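PDB 2W7A: LINE-1 retrotransposable element ORF1 protein from Homo sapiens, which binds single-stranded nucleic acids, acts as a nucleic acid chaperone on its own transcript and is essential for retrotransposition of LINE-1 elements. Local coordinates for residues A[32-37]-A[79-84]. Sequence-based numbering, arbitrary orientation. Where two conformers were deposited one is given.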
loop_
_atom_site.group_PDB
_atom_site.type_symbol
_atom_site.label_atom_id
_atom_site.label_comp_id
_atom_site.label_asym_id
_atom_site.label_seq_id
_atom_site.Cartn_x
_atom_site.Cartn_y
_atom_site.Cartn_z
ATOM N N GLU A 32 8.088 -2.069 8.410
ATOM C CA GLU A 32 7.374 -2.336 9.659
ATOM C C GLU A 32 6.851 -3.758 9.766
ATOM O O GLU A 32 6.675 -4.245 10.899
ATOM C CB GLU A 32 6.261 -1.303 9.859
ATOM C CG GLU A 32 5.551 -1.315 11.195
ATOM C CD GLU A 32 4.681 -0.062 11.453
ATOM O OE1 GLU A 32 4.904 1.016 10.778
ATOM O OE2 GLU A 32 3.785 -0.161 12.356
ATOM N N ASN A 33 6.598 -4.406 8.624
ATOM C CA ASN A 33 5.884 -5.666 8.597
ATOM C C ASN A 33 6.543 -6.853 7.941
ATOM O O ASN A 33 6.268 -7.993 8.338
ATOM C CB ASN A 33 4.538 -5.479 7.879
ATOM C CG ASN A 33 3.645 -4.473 8.610
ATOM O OD1 ASN A 33 2.986 -4.819 9.611
ATOM N ND2 ASN A 33 3.631 -3.226 8.130
ATOM N N PHE A 34 7.426 -6.610 6.979
ATOM C CA PHE A 34 7.914 -7.686 6.089
ATOM C C PHE A 34 9.448 -7.648 6.012
ATOM O O PHE A 34 10.032 -7.175 5.019
ATOM C CB PHE A 34 7.333 -7.505 4.711
ATOM C CG PHE A 34 5.825 -7.431 4.694
ATOM C CD1 PHE A 34 5.062 -8.400 5.344
ATOM C CD2 PHE A 34 5.167 -6.365 4.090
ATOM C CE1 PHE A 34 3.680 -8.291 5.393
ATOM C CE2 PHE A 34 3.749 -6.297 4.124
ATOM C CZ PHE A 34 3.034 -7.233 4.772
ATOM N N PRO A 35 10.111 -8.077 7.091
ATOM C CA PRO A 35 11.569 -7.905 7.170
ATOM C C PRO A 35 12.378 -8.589 6.074
ATOM O O PRO A 35 13.463 -8.113 5.741
ATOM C CB PRO A 35 11.904 -8.435 8.595
ATOM C CG PRO A 35 10.751 -9.441 8.905
ATOM C CD PRO A 35 9.554 -8.715 8.298
ATOM N N ASN A 36 11.924 -9.733 5.580
ATOM C CA ASN A 36 12.706 -10.367 4.526
ATOM C C ASN A 36 12.581 -9.591 3.227
ATOM O O ASN A 36 13.545 -9.413 2.521
ATOM C CB ASN A 36 12.352 -11.835 4.428
ATOM C CG ASN A 36 12.897 -12.619 5.674
ATOM O OD1 ASN A 36 13.977 -12.327 6.192
ATOM N ND2 ASN A 36 12.178 -13.569 6.092
ATOM N N LEU A 37 11.403 -9.088 2.930
ATOM C CA LEU A 37 11.269 -8.204 1.784
ATOM C C LEU A 37 12.108 -6.910 1.986
ATOM O O LEU A 37 12.762 -6.436 1.059
ATOM C CB LEU A 37 9.789 -7.888 1.573
ATOM C CG LEU A 37 8.851 -8.979 1.110
ATOM C CD1 LEU A 37 7.473 -8.316 0.906
ATOM C CD2 LEU A 37 9.374 -9.634 -0.146
ATOM N N LEU A 79 0.690 -9.805 -0.765
ATOM C CA LEU A 79 -0.665 -10.107 -0.355
ATOM C C LEU A 79 -0.716 -11.360 0.544
ATOM O O LEU A 79 -1.414 -11.381 1.570
ATOM C CB LEU A 79 -1.590 -10.201 -1.539
ATOM C CG LEU A 79 -1.971 -8.910 -2.198
ATOM C CD1 LEU A 79 -2.771 -9.178 -3.450
ATOM C CD2 LEU A 79 -2.764 -8.019 -1.254
ATOM N N ARG A 80 0.023 -12.416 0.166
ATOM C CA ARG A 80 0.006 -13.644 0.924
ATOM C C ARG A 80 0.612 -13.383 2.284
ATOM O O ARG A 80 0.118 -13.929 3.285
ATOM C CB ARG A 80 0.828 -14.747 0.205
ATOM C CG ARG A 80 0.133 -15.458 -0.937
ATOM C CD ARG A 80 0.765 -16.835 -1.131
ATOM N NE ARG A 80 2.210 -16.766 -1.287
ATOM C CZ ARG A 80 2.811 -16.346 -2.400
ATOM N NH1 ARG A 80 2.091 -16.048 -3.435
ATOM N NH2 ARG A 80 4.137 -16.323 -2.487
ATOM N N ALA A 81 1.710 -12.642 2.344
ATOM C CA ALA A 81 2.359 -12.355 3.626
ATOM C C ALA A 81 1.397 -11.578 4.545
ATOM O O ALA A 81 1.292 -11.845 5.739
ATOM C CB ALA A 81 3.625 -11.590 3.375
ATOM N N ALA A 82 0.711 -10.582 3.993
ATOM C CA ALA A 82 -0.219 -9.783 4.785
ATOM C C ALA A 82 -1.297 -10.681 5.349
ATOM O O ALA A 82 -1.690 -10.551 6.552
ATOM C CB ALA A 82 -0.785 -8.658 3.911
ATOM N N ARG A 83 -1.837 -11.554 4.506
ATOM C CA ARG A 83 -2.927 -12.420 4.974
ATOM C C ARG A 83 -2.514 -13.393 6.066
ATOM O O ARG A 83 -3.246 -13.603 7.040
ATOM C CB ARG A 83 -3.539 -13.172 3.801
ATOM C CG ARG A 83 -4.708 -14.083 4.161
ATOM C CD ARG A 83 -5.244 -14.858 2.925
ATOM N NE ARG A 83 -6.462 -15.562 3.318
ATOM C CZ ARG A 83 -7.706 -15.175 3.032
ATOM N NH1 ARG A 83 -7.947 -14.092 2.296
ATOM N NH2 ARG A 83 -8.727 -15.898 3.487
ATOM N N GLU A 84 -1.313 -13.940 5.946
ATOM C CA GLU A 84 -0.776 -14.897 6.916
ATOM C C GLU A 84 -0.365 -14.180 8.203
ATOM O O GLU A 84 -0.540 -14.692 9.320
ATOM C CB GLU A 84 0.385 -15.671 6.270
ATOM C CG GLU A 84 0.729 -16.995 6.980
ATOM C CD GLU A 84 1.499 -18.013 6.111
ATOM O OE1 GLU A 84 2.121 -17.645 5.082
ATOM O OE2 GLU A 84 1.504 -19.202 6.462
#
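Phe34 reaches across to Ala81 and Ala82 and joins helices packed on one face of the antiparallel sheet in the central RRM domain of the protein. Phe34 sits between helix 19-33 and helix 35-40, as the first residue to leave helical geometry after one and the N-cap residue of the next. Its partners lie on one side of helix 72-85. The contact is apolar and small, with 110 Å² buried in all. With chi1 at -55°, CG is anti to the carbonyl carbon, and the ring is carried toward helix 72-85. Phe34 CE1 meets the Ala81 methyl, CE1 to CB 3.9 Å, and lies 4.0 Å from Ala82 N. Ala81 CB and the backbone N of Ala82 both lie oblique to the ring. Asn33 CB lies over the centre of one ring face, 3.7 Å above the plane. Asn33 ND2 bonds to Ile29 O within its own helix and to Thr89 O, which ties this helix end to strand 88-90. Phe34 also touches Met78 of helix 72-85 and Leu97 of strand 93-99, so the buried ring lies between helices and sheet. Replacing Phe34 by an alanine would probably open a gap in this core and leave the methyls of Ala81 and Ala82 without their aromatic partner. Ala82 is buried and also packs on Val88 and Leu97. Its methyl meets the far end of the ring, with CB 4.2 Å from Phe34 CZ.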